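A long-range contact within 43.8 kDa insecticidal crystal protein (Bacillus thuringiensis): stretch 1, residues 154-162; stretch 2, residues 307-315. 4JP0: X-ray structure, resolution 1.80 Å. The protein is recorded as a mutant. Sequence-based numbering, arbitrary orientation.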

# COMPACT_ATOMS: atom_id res chain seq x y z
N LYS A 154 2.77 -18.35 -3.47
CA LYS A 154 2.57 -19.40 -2.46
C LYS A 154 3.56 -19.32 -1.30
O LYS A 154 4.75 -19.44 -1.49
CB LYS A 154 2.66 -20.77 -3.11
CG LYS A 154 2.28 -21.91 -2.19
CD LYS A 154 2.44 -23.26 -2.89
CE LYS A 154 3.82 -23.88 -2.61
NZ LYS A 154 3.97 -25.34 -2.93
N LEU A 155 3.05 -19.14 -0.10
CA LEU A 155 3.91 -19.04 1.06
C LEU A 155 4.48 -20.41 1.39
O LEU A 155 3.75 -21.40 1.44
CB LEU A 155 3.09 -18.50 2.24
CG LEU A 155 3.82 -18.23 3.54
CD1 LEU A 155 4.64 -16.94 3.37
CD2 LEU A 155 2.78 -18.05 4.64
N LYS A 156 5.77 -20.50 1.61
CA LYS A 156 6.39 -21.78 2.00
C LYS A 156 5.77 -22.31 3.27
O LYS A 156 5.17 -21.56 4.02
CB LYS A 156 7.88 -21.61 2.19
CG LYS A 156 8.65 -21.33 0.87
CD LYS A 156 9.89 -20.46 1.20
CE LYS A 156 11.03 -20.62 0.20
NZ LYS A 156 10.57 -20.56 -1.21
N ASP A 157 5.88 -23.62 3.49
CA ASP A 157 5.36 -24.24 4.71
C ASP A 157 6.10 -23.76 5.96
O ASP A 157 7.27 -23.39 5.87
CB ASP A 157 5.55 -25.74 4.63
CG ASP A 157 4.64 -26.41 3.62
OD1 ASP A 157 3.74 -25.76 3.01
OD2 ASP A 157 4.75 -27.64 3.42
N TYR A 158 5.45 -23.77 7.13
CA TYR A 158 6.16 -23.43 8.37
C TYR A 158 7.14 -24.56 8.67
O TYR A 158 6.94 -25.68 8.21
CB TYR A 158 5.21 -23.17 9.53
CG TYR A 158 4.25 -24.29 9.84
CD1 TYR A 158 4.60 -25.32 10.70
CD2 TYR A 158 2.97 -24.31 9.28
CE1 TYR A 158 3.73 -26.35 10.99
CE2 TYR A 158 2.09 -25.33 9.57
CZ TYR A 158 2.47 -26.34 10.42
OH TYR A 158 1.58 -27.35 10.69
N PRO A 159 8.19 -24.27 9.43
CA PRO A 159 9.25 -25.25 9.69
C PRO A 159 8.75 -26.43 10.48
O PRO A 159 7.78 -26.32 11.22
CB PRO A 159 10.27 -24.47 10.52
CG PRO A 159 9.96 -22.99 10.17
CD PRO A 159 8.45 -22.99 10.12
N LYS A 160 9.42 -27.57 10.31
CA LYS A 160 9.06 -28.76 11.08
C LYS A 160 10.31 -29.26 11.76
O LYS A 160 11.41 -28.98 11.29
CB LYS A 160 8.52 -29.86 10.16
CG LYS A 160 7.40 -29.43 9.26
CD LYS A 160 6.10 -29.26 10.02
CE LYS A 160 4.96 -28.93 9.07
NZ LYS A 160 5.34 -27.87 8.07
N TYR A 161 10.15 -29.99 12.87
CA TYR A 161 11.30 -30.51 13.58
C TYR A 161 12.05 -31.54 12.74
O TYR A 161 11.45 -32.26 11.94
CB TYR A 161 10.88 -31.15 14.90
CG TYR A 161 10.66 -30.21 16.04
CD1 TYR A 161 9.37 -29.79 16.38
CD2 TYR A 161 11.72 -29.76 16.83
CE1 TYR A 161 9.16 -28.94 17.47
CE2 TYR A 161 11.53 -28.92 17.91
CZ TYR A 161 10.24 -28.49 18.23
OH TYR A 161 10.03 -27.64 19.30
N SER A 162 13.36 -31.57 12.91
CA SER A 162 14.22 -32.52 12.21
C SER A 162 14.35 -33.74 13.10
O SER A 162 14.74 -33.59 14.26
CB SER A 162 15.62 -31.94 12.04
OG SER A 162 16.38 -32.21 13.22
N MET A 307 7.33 -34.77 25.24
CA MET A 307 7.15 -34.13 23.96
C MET A 307 7.49 -32.66 24.05
O MET A 307 7.39 -32.06 25.13
CB MET A 307 5.71 -34.33 23.55
CG MET A 307 5.20 -33.45 22.45
SD MET A 307 3.41 -33.63 22.44
CE MET A 307 2.97 -32.62 23.64
N ASN A 308 7.91 -32.08 22.92
CA ASN A 308 8.22 -30.66 22.82
C ASN A 308 7.33 -30.08 21.73
O ASN A 308 7.03 -30.75 20.74
CB ASN A 308 9.71 -30.44 22.49
CG ASN A 308 10.67 -31.19 23.49
OD1 ASN A 308 11.63 -31.86 23.07
ND2 ASN A 308 10.39 -31.08 24.79
N SER A 309 6.90 -28.82 21.91
CA SER A 309 6.05 -28.17 20.92
C SER A 309 6.54 -26.76 20.71
O SER A 309 7.19 -26.19 21.59
CB SER A 309 4.61 -28.12 21.43
OG SER A 309 3.71 -27.56 20.48
N ILE A 310 6.27 -26.22 19.54
CA ILE A 310 6.56 -24.83 19.27
C ILE A 310 5.54 -24.38 18.24
O ILE A 310 5.03 -25.18 17.46
CB ILE A 310 8.00 -24.66 18.74
CG1 ILE A 310 8.37 -23.16 18.70
CG2 ILE A 310 8.14 -25.28 17.39
CD1 ILE A 310 9.85 -22.88 18.57
N GLY A 311 5.26 -23.09 18.22
CA GLY A 311 4.30 -22.56 17.28
C GLY A 311 4.88 -21.50 16.36
O GLY A 311 5.87 -20.84 16.70
N PHE A 312 4.28 -21.38 15.18
CA PHE A 312 4.67 -20.35 14.23
C PHE A 312 3.49 -19.48 13.82
O PHE A 312 2.35 -19.93 13.83
CB PHE A 312 5.27 -20.98 13.00
CG PHE A 312 6.55 -21.73 13.27
CD1 PHE A 312 6.54 -23.08 13.55
CD2 PHE A 312 7.76 -21.06 13.25
CE1 PHE A 312 7.70 -23.76 13.82
CE2 PHE A 312 8.93 -21.74 13.50
CZ PHE A 312 8.90 -23.10 13.78
N LEU A 313 3.82 -18.25 13.45
CA LEU A 313 2.87 -17.27 12.92
C LEU A 313 3.38 -16.77 11.59
O LEU A 313 4.59 -16.68 11.38
CB LEU A 313 2.80 -16.07 13.87
CG LEU A 313 2.13 -16.40 15.21
CD1 LEU A 313 2.49 -15.37 16.25
CD2 LEU A 313 0.60 -16.43 14.96
N THR A 314 2.44 -16.40 10.71
CA THR A 314 2.80 -15.77 9.45
C THR A 314 2.99 -14.32 9.79
O THR A 314 2.10 -13.69 10.37
CB THR A 314 1.68 -15.90 8.41
OG1 THR A 314 1.63 -17.25 7.96
CG2 THR A 314 2.04 -15.11 7.13
N ILE A 315 4.17 -13.81 9.46
CA ILE A 315 4.48 -12.41 9.64
C ILE A 315 4.23 -11.69 8.34
O ILE A 315 4.52 -12.23 7.28
CB ILE A 315 5.96 -12.21 10.00
CG1 ILE A 315 6.36 -13.05 11.23
CG2 ILE A 315 6.21 -10.71 10.30
CD1 ILE A 315 5.63 -12.61 12.53

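Stretch 1 is an extended segment without regular helix or strand, and it runs nearly antiparallel to the strand of stretch 2, with end-to-end directions 170° apart. The backbones do not pair as neighbouring strands would: even at Tyr158 and Phe312 the CA atoms are 6.8 Å apart, and no hydrogen bond crosses between the stretches. The contact rests mainly on side chains, and the two stretches bury 352 Å² between them, both sides summed.

Leu155 points toward the strand and opens the contact, its CD2 lying 3.6 Å from OG1 of Thr314. This is a van der Waals approach, since a methyl group offers a hydroxyl no conventional hydrogen bond; the branched, apolar leucine can fill space beside Thr314 without needing a polar partner. Lys156 and Asp157 carry their charged groups out of reach of the strand, and both are exposed.

Tyr158 turns back toward stretch 2. Its CB sits 4.1 Å from CB of Phe312, an apolar contact, while the two rings meet obliquely, so tyrosine brings hydrocarbon to hydrocarbon here. Pro159 follows with the most clearly directed pairing: its CD lies 3.5 Å from the centroid of the Phe312 ring and only 7° off the ring normal. Proline suits this place because its CD carries hydrogens slightly polarised by the adjacent nitrogen, which favours a CH-pi interaction with the electron-rich face. Its own carbonyl is less well served: Pro159 O is buried by the contact and has no partner in the model.

Lys160 points away from the strand. Its long, flexible side chain folds back along its own stretch, where NZ donates a 2.7 Å hydrogen bond to O of Tyr158.

Tyr161 leaves its backbone sideways, yet the length of its side chain brings the ring's end to the strand. Its OH lies 3.6 Å from CG2 of Ile310, and its CE1 is 3.8 Å from the same methyl, an apolar contact.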